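Local coordinates for TetR family transcriptional regulator (Mycobacterium smegmatis, PDB 5XS9), which probably represses biotin-related genes by binding operator DNA as a dimer through helix-turn-helix domains, at residues Thr13-Asp18 against Ala22-Arg27; Arg28-Leu33 against Gly38-His43. All coordinates share one frame; numbering follows the deposited sequence.

Contact 1: Thr13-Asp18 against Ala22-Arg27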
loop_
_atom_site.group_PDB
_atom_site.type_symbol
_atom_site.label_atom_id
_atom_site.label_comp_id
_atom_site.label_asym_id
_atom_site.label_seq_id
_atom_site.Cartn_x
_atom_site.Cartn_y
_atom_site.Cartn_z
ATOM N N THR A 13 19.238 9.646 0.263
ATOM C CA THR A 13 18.034 10.116 0.946
ATOM C C THR A 13 17.650 11.516 0.501
ATOM O O THR A 13 16.468 11.843 0.292
ATOM C CB THR A 13 18.201 9.989 2.503
ATOM O OG1 THR A 13 18.377 8.604 2.773
ATOM C CG2 THR A 13 17.029 10.504 3.257
ATOM N N LYS A 14 18.648 12.335 0.278
ATOM C CA LYS A 14 18.410 13.674 -0.267
ATOM C C LYS A 14 17.861 13.658 -1.718
ATOM O O LYS A 14 16.988 14.426 -2.069
ATOM C CB LYS A 14 19.734 14.459 -0.194
ATOM C CG LYS A 14 19.622 15.935 -0.526
ATOM C CD LYS A 14 20.946 16.629 -0.223
ATOM C CE LYS A 14 21.172 17.837 -1.112
ATOM N NZ LYS A 14 19.968 18.708 -1.150
ATOM N N ILE A 15 18.338 12.747 -2.547
ATOM C CA ILE A 15 17.777 12.607 -3.889
ATOM C C ILE A 15 16.281 12.218 -3.780
ATOM O O ILE A 15 15.410 12.751 -4.485
ATOM C CB ILE A 15 18.561 11.554 -4.701
ATOM C CG1 ILE A 15 19.965 12.093 -5.005
ATOM C CG2 ILE A 15 17.869 11.216 -6.015
ATOM C CD1 ILE A 15 20.980 11.040 -5.376
ATOM N N LEU A 16 16.005 11.267 -2.905
ATOM C CA LEU A 16 14.651 10.832 -2.638
ATOM C C LEU A 16 13.807 11.984 -2.216
ATOM O O LEU A 16 12.758 12.203 -2.806
ATOM C CB LEU A 16 14.635 9.716 -1.585
ATOM C CG LEU A 16 13.208 9.350 -1.136
ATOM C CD1 LEU A 16 12.550 8.444 -2.152
ATOM C CD2 LEU A 16 13.291 8.651 0.186
ATOM N N ASP A 17 14.246 12.714 -1.191
ATOM C CA ASP A 17 13.486 13.883 -0.707
ATOM C C ASP A 17 13.261 14.912 -1.779
ATOM O O ASP A 17 12.144 15.316 -2.006
ATOM C CB ASP A 17 14.154 14.506 0.562
ATOM C CG ASP A 17 14.021 13.585 1.777
ATOM O OD1 ASP A 17 13.016 12.860 1.786
ATOM O OD2 ASP A 17 14.872 13.526 2.699
ATOM N N ASP A 18 14.329 15.320 -2.438
ATOM C CA ASP A 18 14.258 16.368 -3.484
ATOM C C ASP A 18 13.557 15.955 -4.770
ATOM O O ASP A 18 12.896 16.769 -5.415
ATOM C CB ASP A 18 15.679 16.858 -3.825
ATOM C CG ASP A 18 16.350 17.566 -2.669
ATOM O OD1 ASP A 18 15.694 17.956 -1.704
ATOM O OD2 ASP A 18 17.578 17.693 -2.705
ATOM N N ALA A 22 11.455 7.677 -8.125
ATOM C CA ALA A 22 11.849 7.300 -9.496
ATOM C C ALA A 22 13.281 7.801 -9.886
ATOM O O ALA A 22 14.005 7.123 -10.591
ATOM C CB ALA A 22 10.779 7.762 -10.506
ATOM N N ASP A 23 13.690 8.942 -9.351
ATOM C CA ASP A 23 14.998 9.524 -9.601
ATOM C C ASP A 23 16.099 8.964 -8.730
ATOM O O ASP A 23 17.232 9.315 -8.935
ATOM C CB ASP A 23 14.939 11.039 -9.353
ATOM C CG ASP A 23 14.364 11.808 -10.537
ATOM O OD1 ASP A 23 14.557 13.039 -10.581
ATOM O OD2 ASP A 23 13.753 11.171 -11.422
ATOM N N LEU A 24 15.783 8.144 -7.724
ATOM C CA LEU A 24 16.821 7.508 -6.919
ATOM C C LEU A 24 17.323 6.267 -7.623
ATOM O O LEU A 24 16.758 5.195 -7.465
ATOM C CB LEU A 24 16.328 7.117 -5.554
ATOM C CG LEU A 24 17.319 6.425 -4.641
ATOM C CD1 LEU A 24 18.574 7.270 -4.439
ATOM C CD2 LEU A 24 16.613 6.191 -3.327
ATOM N N THR A 25 18.390 6.447 -8.386
ATOM C CA THR A 25 19.080 5.356 -9.096
ATOM C C THR A 25 20.541 5.399 -8.732
ATOM O O THR A 25 21.010 6.415 -8.263
ATOM C CB THR A 25 18.991 5.511 -10.626
ATOM O OG1 THR A 25 19.671 6.707 -11.023
ATOM C CG2 THR A 25 17.522 5.560 -11.107
ATOM N N MET A 26 21.243 4.294 -8.958
ATOM C CA MET A 26 22.653 4.224 -8.696
ATOM C C MET A 26 23.426 5.226 -9.585
ATOM O O MET A 26 24.379 5.887 -9.115
ATOM C CB MET A 26 23.139 2.778 -8.860
ATOM C CG MET A 26 22.585 1.805 -7.792
ATOM S SD MET A 26 23.449 1.945 -6.231
ATOM C CE MET A 26 24.992 1.061 -6.332
ATOM N N ARG A 27 23.019 5.374 -10.846
ATOM C CA ARG A 27 23.717 6.354 -11.726
ATOM C C ARG A 27 23.479 7.783 -11.236
ATOM O O ARG A 27 24.408 8.560 -11.194
ATOM C CB ARG A 27 23.363 6.209 -13.203
ATOM C CG ARG A 27 21.980 6.708 -13.579
ATOM C CD ARG A 27 21.569 6.312 -14.992
ATOM N NE ARG A 27 20.103 6.327 -15.141
ATOM C CZ ARG A 27 19.264 5.407 -14.646
ATOM N NH1 ARG A 27 19.697 4.361 -13.919
ATOM N NH2 ARG A 27 17.964 5.524 -14.873
#

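Contact 2: Arg28-Leu33 against Gly38-His43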
loop_
_atom_site.group_PDB
_atom_site.type_symbol
_atom_site.label_atom_id
_atom_site.label_comp_id
_atom_site.label_asym_id
_atom_site.label_seq_id
_atom_site.Cartn_x
_atom_site.Cartn_y
_atom_site.Cartn_z
ATOM N N ARG A 28 22.265 8.107 -10.784
ATOM C CA ARG A 28 22.032 9.467 -10.247
ATOM C C ARG A 28 22.803 9.720 -8.951
ATOM O O ARG A 28 23.343 10.796 -8.725
ATOM C CB ARG A 28 20.522 9.703 -10.006
ATOM C CG ARG A 28 20.202 11.054 -9.378
ATOM C CD ARG A 28 20.316 12.125 -10.414
ATOM N NE ARG A 28 20.131 13.447 -9.831
ATOM C CZ ARG A 28 19.017 14.178 -9.901
ATOM N NH1 ARG A 28 17.903 13.750 -10.521
ATOM N NH2 ARG A 28 19.020 15.379 -9.338
ATOM N N LEU A 29 22.847 8.704 -8.098
ATOM C CA LEU A 29 23.535 8.817 -6.829
ATOM C C LEU A 29 25.023 9.094 -7.103
ATOM O O LEU A 29 25.613 9.940 -6.439
ATOM C CB LEU A 29 23.405 7.507 -6.038
ATOM C CG LEU A 29 23.975 7.494 -4.626
ATOM C CD1 LEU A 29 23.502 8.673 -3.731
ATOM C CD2 LEU A 29 23.646 6.132 -4.062
ATOM N N ALA A 30 25.620 8.341 -8.037
ATOM C CA ALA A 30 27.047 8.555 -8.386
ATOM C C ALA A 30 27.295 9.974 -8.914
ATOM O O ALA A 30 28.274 10.612 -8.543
ATOM C CB ALA A 30 27.544 7.543 -9.378
ATOM N N ARG A 31 26.394 10.470 -9.745
ATOM C CA ARG A 31 26.511 11.844 -10.211
ATOM C C ARG A 31 26.453 12.864 -9.048
ATOM O O ARG A 31 27.328 13.695 -8.963
ATOM C CB ARG A 31 25.475 12.131 -11.275
ATOM C CG ARG A 31 25.524 13.541 -11.809
ATOM C CD ARG A 31 24.870 13.634 -13.174
ATOM N NE ARG A 31 23.405 13.432 -13.252
ATOM C CZ ARG A 31 22.473 14.249 -12.745
ATOM N NH1 ARG A 31 22.806 15.322 -12.008
ATOM N NH2 ARG A 31 21.176 13.976 -12.954
ATOM N N GLU A 32 25.497 12.726 -8.116
ATOM C CA GLU A 32 25.385 13.622 -6.992
ATOM C C GLU A 32 26.564 13.560 -6.057
ATOM O O GLU A 32 26.901 14.553 -5.430
ATOM C CB GLU A 32 24.119 13.359 -6.190
ATOM C CG GLU A 32 22.832 13.594 -6.974
ATOM C CD GLU A 32 22.655 15.019 -7.483
ATOM O OE1 GLU A 32 23.164 15.972 -6.887
ATOM O OE2 GLU A 32 21.978 15.176 -8.497
ATOM N N LEU A 33 27.179 12.400 -5.897
ATOM C CA LEU A 33 28.368 12.317 -5.096
ATOM C C LEU A 33 29.623 12.708 -5.915
ATOM O O LEU A 33 30.706 12.760 -5.361
ATOM C CB LEU A 33 28.559 10.930 -4.498
ATOM C CG LEU A 33 27.502 10.500 -3.481
ATOM C CD1 LEU A 33 27.570 9.013 -3.371
ATOM C CD2 LEU A 33 27.770 11.180 -2.148
ATOM N N GLY A 38 31.068 2.920 -10.508
ATOM C CA GLY A 38 31.640 1.752 -9.913
ATOM C C GLY A 38 31.917 1.798 -8.439
ATOM O O GLY A 38 31.902 0.734 -7.783
ATOM N N ALA A 39 32.169 2.991 -7.896
ATOM C CA ALA A 39 32.469 3.130 -6.485
ATOM C C ALA A 39 31.277 2.735 -5.615
ATOM O O ALA A 39 31.462 2.371 -4.470
ATOM C CB ALA A 39 32.839 4.582 -6.129
ATOM N N LEU A 40 30.052 2.903 -6.110
ATOM C CA LEU A 40 28.875 2.621 -5.273
ATOM C C LEU A 40 28.696 1.144 -5.113
ATOM O O LEU A 40 28.143 0.640 -4.078
ATOM C CB LEU A 40 27.645 3.219 -5.932
ATOM C CG LEU A 40 27.641 4.723 -6.107
ATOM C CD1 LEU A 40 26.310 5.068 -6.695
ATOM C CD2 LEU A 40 27.848 5.481 -4.823
ATOM N N TYR A 41 29.151 0.394 -6.111
ATOM C CA TYR A 41 28.991 -1.046 -6.070
ATOM C C TYR A 41 29.893 -1.762 -5.025
ATOM O O TYR A 41 29.821 -2.982 -4.862
ATOM C CB TYR A 41 29.078 -1.635 -7.458
ATOM C CG TYR A 41 27.865 -1.255 -8.275
ATOM C CD1 TYR A 41 27.890 -0.139 -9.124
ATOM C CD2 TYR A 41 26.658 -1.909 -8.103
ATOM C CE1 TYR A 41 26.775 0.255 -9.846
ATOM C CE2 TYR A 41 25.537 -1.518 -8.817
ATOM C CZ TYR A 41 25.606 -0.439 -9.714
ATOM O OH TYR A 41 24.493 -0.054 -10.442
ATOM N N TRP A 42 30.713 -0.984 -4.335
ATOM C CA TRP A 42 31.487 -1.462 -3.211
ATOM C C TRP A 42 30.612 -1.432 -1.970
ATOM O O TRP A 42 30.910 -2.114 -1.036
ATOM C CB TRP A 42 32.772 -0.614 -3.026
ATOM C CG TRP A 42 33.799 -0.970 -4.030
ATOM C CD1 TRP A 42 34.007 -0.369 -5.220
ATOM C CD2 TRP A 42 34.703 -2.073 -3.975
ATOM N NE1 TRP A 42 34.996 -1.016 -5.921
ATOM C CE2 TRP A 42 35.458 -2.054 -5.165
ATOM C CE3 TRP A 42 34.966 -3.064 -3.027
ATOM C CZ2 TRP A 42 36.443 -2.997 -5.447
ATOM C CZ3 TRP A 42 35.965 -4.002 -3.301
ATOM C CH2 TRP A 42 36.689 -3.952 -4.507
ATOM N N HIS A 43 29.532 -0.656 -1.986
ATOM C CA HIS A 43 28.646 -0.538 -0.831
ATOM C C HIS A 43 27.334 -1.227 -1.027
ATOM O O HIS A 43 26.782 -1.686 -0.068
ATOM C CB HIS A 43 28.391 0.919 -0.557
ATOM C CG HIS A 43 29.614 1.642 -0.153
ATOM N ND1 HIS A 43 30.217 1.429 1.065
ATOM C CD2 HIS A 43 30.391 2.524 -0.815
ATOM C CE1 HIS A 43 31.286 2.194 1.157
ATOM N NE2 HIS A 43 31.408 2.875 0.035
#

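Contact 1: Thr13-Asp18 against Ala22-Arg27
Ile15 and Leu24 do most of the work here, with Leu16 and Asp23 filling in beside them. On Ile15, chi1 of -69° places CG2 anti to the backbone N and leaves CG1 anti to the carbonyl carbon. The methyl CG2 therefore reaches the chain at the start of Leu24: it lies 3.5 Å from Asp23 O and 4.0 Å from Leu24 CA, so the touch is as much against backbone as against side chain. Leu24 answers with an extended first torsion (chi1 179°), and its two methyls divide the neighbours between them. CD1 comes alongside Ile15, 4.3 Å from Ile15 CB, while CD2 lies 4.4 Å from Leu16 CB. Leu16 thus meets it with the base of its side chain, and its side chain also touches Ile21 and Ile58. The backbones come close, with Leu16 CA 5.8 Å from Leu24 CA, but what joins the segments is purely van der Waals packing.

The polar groups work locally. On the helix surface, one turn along from Lys14, Asp18 OD2 receives Lys14 NZ (3.0 Å) on its syn lone pair in a salt bridge. Thr13 OG1 is bonded both to Val9 O and to His57 ND1, tying this helix to helix 47-58. Thr25 is the N-cap of helix 26-33, with OG1 accepting from Arg28 N; the guanidinium of Arg27 lies over the same hydroxyl, with Thr25 OG1 3.7 Å above its plane and offset toward the rim.

Leu24 also rests on Leu51, so this residue, just ahead of helix 26-33, touches both helix 5-19 and helix 47-58, as in the three-helix DNA-binding domain of TetR regulators, whose helix-turn-helix begins at helix 26-33.

Contact 2: Arg28-Leu33 against Gly38-His43
Leu40 has CG beside its backbone N (chi1 -62°), and chi2 of -177° runs CD1 straight on from CA, with CD2 branching off beside it; both methyls end up against helix 26-33, where Leu29, Ala30 and Leu33 receive them. CD1 makes the deeper entry. It settles 3.8 Å from Leu29 CB and 3.6 Å from Ala30 N, pressing on the helix backbone as well as on side chains, with Ala30 CB at 3.9 Å. Ala30 is small enough to let a methyl come that close to the main chain. Leu29, extended from its backbone N (chi1 -175°), brings CG and CD2 against the same CD1, the two leucines crossing at a slant. CD2 of Leu40 turns to the other neighbour and lies 3.8 Å from Leu33 CD1.

Helix 26-33 and the segment 38-43 after the turn correspond to the helix-turn-helix of the TetR family, and the Leu40 packing is where its two halves meet. In relatives the second half carries the residues that read the operator, and Tyr41 and Trp42 here, both exposed, would be consistent with that role. Leu40 also touches Leu3 from the N-terminal segment, and Leu33 packs on Ala11 of helix 5-19.

Away from Leu40, Arg28 grips Glu32 side-on, with two nitrogens on a single oxygen. NE gives the straighter bond, 2.9 Å to Glu32 OE2 along its anti lone pair; NH2 reaches Glu32 OE2 at 3.1 Å from above the carboxylate plane. OE2 lies in the guanidinium plane for both, which should limit the rotation of the arginine head. Arg31 NH1, 3.6 Å from Glu32 OE2, adds only a long charge-to-charge attraction, because the oxygen lies well off that guanidinium plane.

The two contacts follow each other along the chain and share helix 26-33: the first packs the residues leading into it on helix 5-19, the second packs it against the segment that follows the turn. Their centres are 12 Å apart, yet they touch directly. Met26 O lies 3.2 Å from Leu40 CD1, and Met26 CB sits 3.5 Å from Tyr41 OH. From helix 5-19, Ile15 CD1 packs 3.5 Å from Glu32 CG. Asp23 OD1 and Arg28 NH1 form a long, weak ion pair (3.4 Å). Through helix 26-33 the two contacts link helix 5-19 to segment 38-43, which presumably reads DNA as in relatives.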